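Side-chain contacts in pectate lyase (Bacillus subtilis, PDB 5AMV), which cleaves polygalacturonate by calcium-dependent elimination, leaving oligosaccharides with unsaturated non-reducing ends: residues A[90-94]-A[95-99]; A[105-108]-A[109-112]. One frame throughout, in Å; residues are numbered along the deposited sequence.

In the fold
Contacts 1 and 2 follow each other along the chain, their centres about 15 Å apart, in a helical excursion outside the parallel beta-helix. Contact 1 (90-99) lies at the surface, about 32 Å from the centre of the chain, where helix 85-92 gives way to the short helix 94-97; capping bonds, an aromatic pair and bridging waters hold it. Contact 2 (105-112) lies wholly within helix 105-121 and is partly buried, with a salt bridge on its inner side and water-bridged charges on its outer one. The two elements meet where the Tyr92 hydroxyl of contact 1 reaches the backbone N of Glu107 in contact 2.

Contact 1 of 2, residues A[90-94]-A[95-99]; sequences KAYDP and STWGK
At the junction of two consecutive helices, Asp93 is the N-cap of helix 94-97, sitting right before it and making the classical capping bond, in which a side chain accepts from a backbone N of the first turn. Asp93 OD1 accepts from Ser95 N at 2.9 Å, on the lone pair anti to the other oxygen, and from Ser95 OG at 2.8 Å, well above the carboxylate plane. With CG anti to its own backbone N and beside the carbonyl carbon (chi1 -168°), the carboxylate brings OD1 to Ser95. The Asp93 carbonyl O also accepts twice: Trp97 N approaches it at 2.8 Å, almost in line with the C=O, whereas Thr96 N comes from above the carbonyl plane.

Beside this polar knot, Tyr92 and Trp97 point the same way and form a T-shaped pair. The tyrosine edge meets the indole face, with planes at 81° and Tyr92 CD1 3.6 Å from Trp97 CE2. Ser103 O engages the tyrosine hydroxyl, and Lys100 makes a cation-pi contact with the indole. An alanine in place of Trp97 would probably leave the CD1 edge of Tyr92 without its aromatic partner and open a gap between the two helices.

Gly98, with positive phi, is the first residue past the short helix, and its N bonds to Pro94 O at 3.0 Å. Two waters bridge the segments: both meet Thr96 OG1, one donating to Lys90 O and the other to Ala91 O at 2.8 Å.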
loop_
_atom_site.group_PDB
_atom_site.type_symbol
_atom_site.label_atom_id
_atom_site.label_comp_id
_atom_site.label_asym_id
_atom_site.label_seq_id
_atom_site.Cartn_x
_atom_site.Cartn_y
_atom_site.Cartn_z
ATOM N N LYS A 90 1.624 -20.328 23.904
ATOM C CA LYS A 90 0.930 -21.020 24.981
ATOM C C LYS A 90 -0.125 -20.133 25.664
ATOM O O LYS A 90 -1.255 -20.578 25.946
ATOM C CB LYS A 90 1.918 -21.533 26.035
ATOM C CG LYS A 90 1.283 -22.553 26.979
ATOM C CD LYS A 90 2.386 -23.114 27.883
ATOM C CE LYS A 90 1.892 -24.316 28.688
ATOM N NZ LYS A 90 1.410 -23.862 30.003
ATOM N N ALA A 91 0.215 -18.882 25.925
ATOM C CA ALA A 91 -0.729 -17.983 26.617
ATOM C C ALA A 91 -2.044 -17.799 25.893
ATOM O O ALA A 91 -3.103 -17.669 26.532
ATOM C CB ALA A 91 -0.075 -16.582 26.896
ATOM N N TYR A 92 -1.991 -17.726 24.558
ATOM C CA TYR A 92 -3.167 -17.310 23.820
ATOM C C TYR A 92 -3.745 -18.394 22.887
ATOM O O TYR A 92 -4.588 -18.094 22.019
ATOM C CB TYR A 92 -2.863 -15.984 23.062
ATOM C CG TYR A 92 -2.364 -14.961 24.053
ATOM C CD1 TYR A 92 -3.159 -14.590 25.157
ATOM C CD2 TYR A 92 -1.081 -14.409 23.936
ATOM C CE1 TYR A 92 -2.702 -13.672 26.113
ATOM C CE2 TYR A 92 -0.598 -13.505 24.874
ATOM C CZ TYR A 92 -1.409 -13.139 25.969
ATOM O OH TYR A 92 -0.919 -12.260 26.885
ATOM N N ASP A 93 -3.304 -19.633 23.082
ATOM C CA ASP A 93 -3.836 -20.741 22.294
ATOM C C ASP A 93 -5.367 -20.758 22.441
ATOM O O ASP A 93 -5.861 -20.800 23.563
ATOM C CB ASP A 93 -3.244 -22.067 22.778
ATOM C CG ASP A 93 -3.527 -23.217 21.810
ATOM O OD1 ASP A 93 -4.701 -23.508 21.545
ATOM O OD2 ASP A 93 -2.561 -23.791 21.262
ATOM N N PRO A 94 -6.115 -20.725 21.323
ATOM C CA PRO A 94 -7.605 -20.728 21.444
ATOM C C PRO A 94 -8.149 -21.876 22.319
ATOM O O PRO A 94 -9.203 -21.684 22.946
ATOM C CB PRO A 94 -8.063 -20.915 19.995
ATOM C CG PRO A 94 -6.958 -20.204 19.196
ATOM C CD PRO A 94 -5.689 -20.610 19.907
ATOM N N SER A 95 -7.446 -23.010 22.384
ATOM C CA SER A 95 -7.910 -24.162 23.207
ATOM C C SER A 95 -7.966 -23.872 24.702
ATOM O O SER A 95 -8.741 -24.512 25.416
ATOM C CB SER A 95 -7.067 -25.419 22.960
ATOM O OG SER A 95 -5.744 -25.246 23.442
ATOM N N THR A 96 -7.197 -22.881 25.171
ATOM C CA THR A 96 -7.178 -22.500 26.592
ATOM C C THR A 96 -7.515 -21.028 26.869
ATOM O O THR A 96 -7.885 -20.659 28.015
ATOM C CB THR A 96 -5.811 -22.790 27.242
ATOM O OG1 THR A 96 -4.794 -22.063 26.526
ATOM C CG2 THR A 96 -5.487 -24.281 27.224
ATOM N N TRP A 97 -7.379 -20.181 25.839
ATOM C CA TRP A 97 -7.627 -18.760 25.966
ATOM C C TRP A 97 -9.002 -18.379 25.422
ATOM O O TRP A 97 -9.550 -17.372 25.828
ATOM C CB TRP A 97 -6.540 -17.972 25.191
ATOM C CG TRP A 97 -6.686 -16.454 25.248
ATOM C CD1 TRP A 97 -7.059 -15.604 24.211
ATOM C CD2 TRP A 97 -6.405 -15.629 26.365
ATOM N NE1 TRP A 97 -7.053 -14.280 24.663
ATOM C CE2 TRP A 97 -6.655 -14.271 25.970
ATOM C CE3 TRP A 97 -6.001 -15.900 27.686
ATOM C CZ2 TRP A 97 -6.458 -13.190 26.838
ATOM C CZ3 TRP A 97 -5.812 -14.843 28.547
ATOM C CH2 TRP A 97 -6.049 -13.498 28.125
ATOM N N GLY A 98 -9.540 -19.153 24.488
ATOM C CA GLY A 98 -10.791 -18.774 23.837
ATOM C C GLY A 98 -10.495 -17.750 22.755
ATOM O O GLY A 98 -9.344 -17.646 22.308
ATOM N N LYS A 99 -11.529 -17.008 22.343
ATOM C CA LYS A 99 -11.391 -16.074 21.224
ATOM C C LYS A 99 -11.354 -14.596 21.621
ATOM O O LYS A 99 -11.485 -13.719 20.757
ATOM C CB LYS A 99 -12.477 -16.338 20.167
ATOM C CG LYS A 99 -12.198 -17.575 19.384
ATOM C CD LYS A 99 -13.316 -17.874 18.381
ATOM C CE LYS A 99 -13.384 -16.848 17.251
ATOM N NZ LYS A 99 -14.133 -17.410 16.043
HETATM O O HOH W 1 -2.320 -23.109 26.197
HETATM O O HOH W 2 -4.424 -19.764 27.901
HETATM O O HOH W 3 -6.894 -17.142 21.007
#

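Contact 2 of 2, residues A[105-108]-A[109-112]; sequences TQEE and ARAR
Side-chain pairs one turn apart on a single helix make up this local contact, in the first part of helix 105-121, which packs against helix 85-92 outside the beta-helix. Glu107 and Arg110, three residues apart, run side by side. The arginine grips the carboxylate side-on: Arg110 NE donates to Glu107 OE1 at 3.0 Å. Alongside it, Arg110 NH2 donates to Glu107 OE2 at 2.9 Å, and both bonds are nearly straight. Each oxygen lies in the guanidinium plane, yet the nitrogens stand above the carboxylate plane, because the two flat groups are turned 31° apart. Both carboxylate oxygens have second partners, OE1 in Tyr88 OH and OE2 in Gln168 NE2, while NH1 of the arginine donates to Phe166 O and Gln114 OE1; these further hydrogen bonds on both members help to fix the buried pair.

Arg112 behaves differently. Bent at chi3 (-55°), it folds back so that one guanidinium face lies over Glu108 O, with NH1 3.6 Å from Glu108 CB. No direct salt bridge joins their charges; a water links Glu108 OE1 to NH1, and another accepts from Arg112 NH2 and donates to Thr105 O. The NE of Arg112 is held by Asp80. The backbone bonds include Ala111 N to Glu107 O at 2.9 Å, the i to i+4 pattern of an alpha-helix, here bearing an i to i+3 Glu-Arg salt bridge.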
loop_
_atom_site.group_PDB
_atom_site.type_symbol
_atom_site.label_atom_id
_atom_site.label_comp_id
_atom_site.label_asym_id
_atom_site.label_seq_id
_atom_site.Cartn_x
_atom_site.Cartn_y
_atom_site.Cartn_z
ATOM N N THR A 105 0.517 -10.478 30.462
ATOM C CA THR A 105 1.982 -10.342 30.386
ATOM C C THR A 105 2.557 -10.480 28.976
ATOM O O THR A 105 3.324 -9.627 28.508
ATOM C CB THR A 105 2.655 -11.433 31.232
ATOM O OG1 THR A 105 2.036 -11.493 32.526
ATOM C CG2 THR A 105 4.172 -11.205 31.359
ATOM N N GLN A 106 2.235 -11.613 28.334
ATOM C CA GLN A 106 2.868 -11.889 27.047
ATOM C C GLN A 106 2.454 -10.922 25.954
ATOM O O GLN A 106 3.306 -10.460 25.161
ATOM C CB GLN A 106 2.714 -13.354 26.592
ATOM C CG GLN A 106 3.720 -14.319 27.254
ATOM C CD GLN A 106 5.175 -13.912 27.044
ATOM O OE1 GLN A 106 5.577 -13.570 25.927
ATOM N NE2 GLN A 106 5.981 -13.995 28.110
ATOM N N GLU A 107 1.163 -10.571 25.921
ATOM C CA GLU A 107 0.706 -9.588 24.954
ATOM C C GLU A 107 1.278 -8.209 25.255
ATOM O O GLU A 107 1.662 -7.490 24.312
ATOM C CB GLU A 107 -0.841 -9.558 24.919
ATOM C CG GLU A 107 -1.366 -8.406 24.039
ATOM C CD GLU A 107 -0.999 -8.460 22.575
ATOM O OE1 GLU A 107 -0.480 -9.501 22.089
ATOM O OE2 GLU A 107 -1.290 -7.425 21.908
ATOM N N GLU A 108 1.372 -7.831 26.549
ATOM C CA GLU A 108 2.009 -6.569 26.879
ATOM C C GLU A 108 3.448 -6.547 26.411
ATOM O O GLU A 108 3.927 -5.525 25.945
ATOM C CB GLU A 108 1.962 -6.263 28.386
ATOM C CG GLU A 108 0.511 -6.023 28.848
ATOM C CD GLU A 108 0.356 -5.943 30.357
ATOM O OE1 GLU A 108 1.305 -6.234 31.105
ATOM O OE2 GLU A 108 -0.779 -5.566 30.758
ATOM N N ALA A 109 4.156 -7.662 26.577
ATOM C CA ALA A 109 5.583 -7.664 26.214
ATOM C C ALA A 109 5.733 -7.649 24.690
ATOM O O ALA A 109 6.650 -7.022 24.161
ATOM C CB ALA A 109 6.273 -8.866 26.805
ATOM N N ARG A 110 4.807 -8.310 23.996
ATOM C CA ARG A 110 4.797 -8.252 22.513
ATOM C C ARG A 110 4.558 -6.812 22.042
ATOM O O ARG A 110 5.211 -6.316 21.083
ATOM C CB ARG A 110 3.701 -9.197 21.938
ATOM C CG ARG A 110 3.821 -9.350 20.356
ATOM C CD ARG A 110 2.448 -9.653 19.715
ATOM N NE ARG A 110 1.502 -8.567 20.033
ATOM C CZ ARG A 110 1.495 -7.347 19.485
ATOM N NH1 ARG A 110 2.338 -7.003 18.508
ATOM N NH2 ARG A 110 0.605 -6.451 19.931
ATOM N N ALA A 111 3.591 -6.138 22.649
ATOM C CA ALA A 111 3.285 -4.769 22.237
ATOM C C ALA A 111 4.503 -3.854 22.440
ATOM O O ALA A 111 4.808 -3.032 21.582
ATOM C CB ALA A 111 2.051 -4.228 22.998
ATOM N N ARG A 112 5.183 -4.006 23.579
ATOM C CA ARG A 112 6.415 -3.219 23.819
ATOM C C ARG A 112 7.468 -3.500 22.759
ATOM O O ARG A 112 8.152 -2.557 22.262
ATOM C CB ARG A 112 6.968 -3.448 25.245
ATOM C CG ARG A 112 6.048 -2.824 26.305
ATOM C CD ARG A 112 6.692 -2.872 27.721
ATOM N NE ARG A 112 7.105 -4.207 28.173
ATOM C CZ ARG A 112 6.361 -5.038 28.907
ATOM N NH1 ARG A 112 5.128 -4.694 29.276
ATOM N NH2 ARG A 112 6.858 -6.238 29.233
HETATM O O HOH W 4 5.373 -8.608 30.322
HETATM O O HOH W 5 3.928 -6.590 31.088
#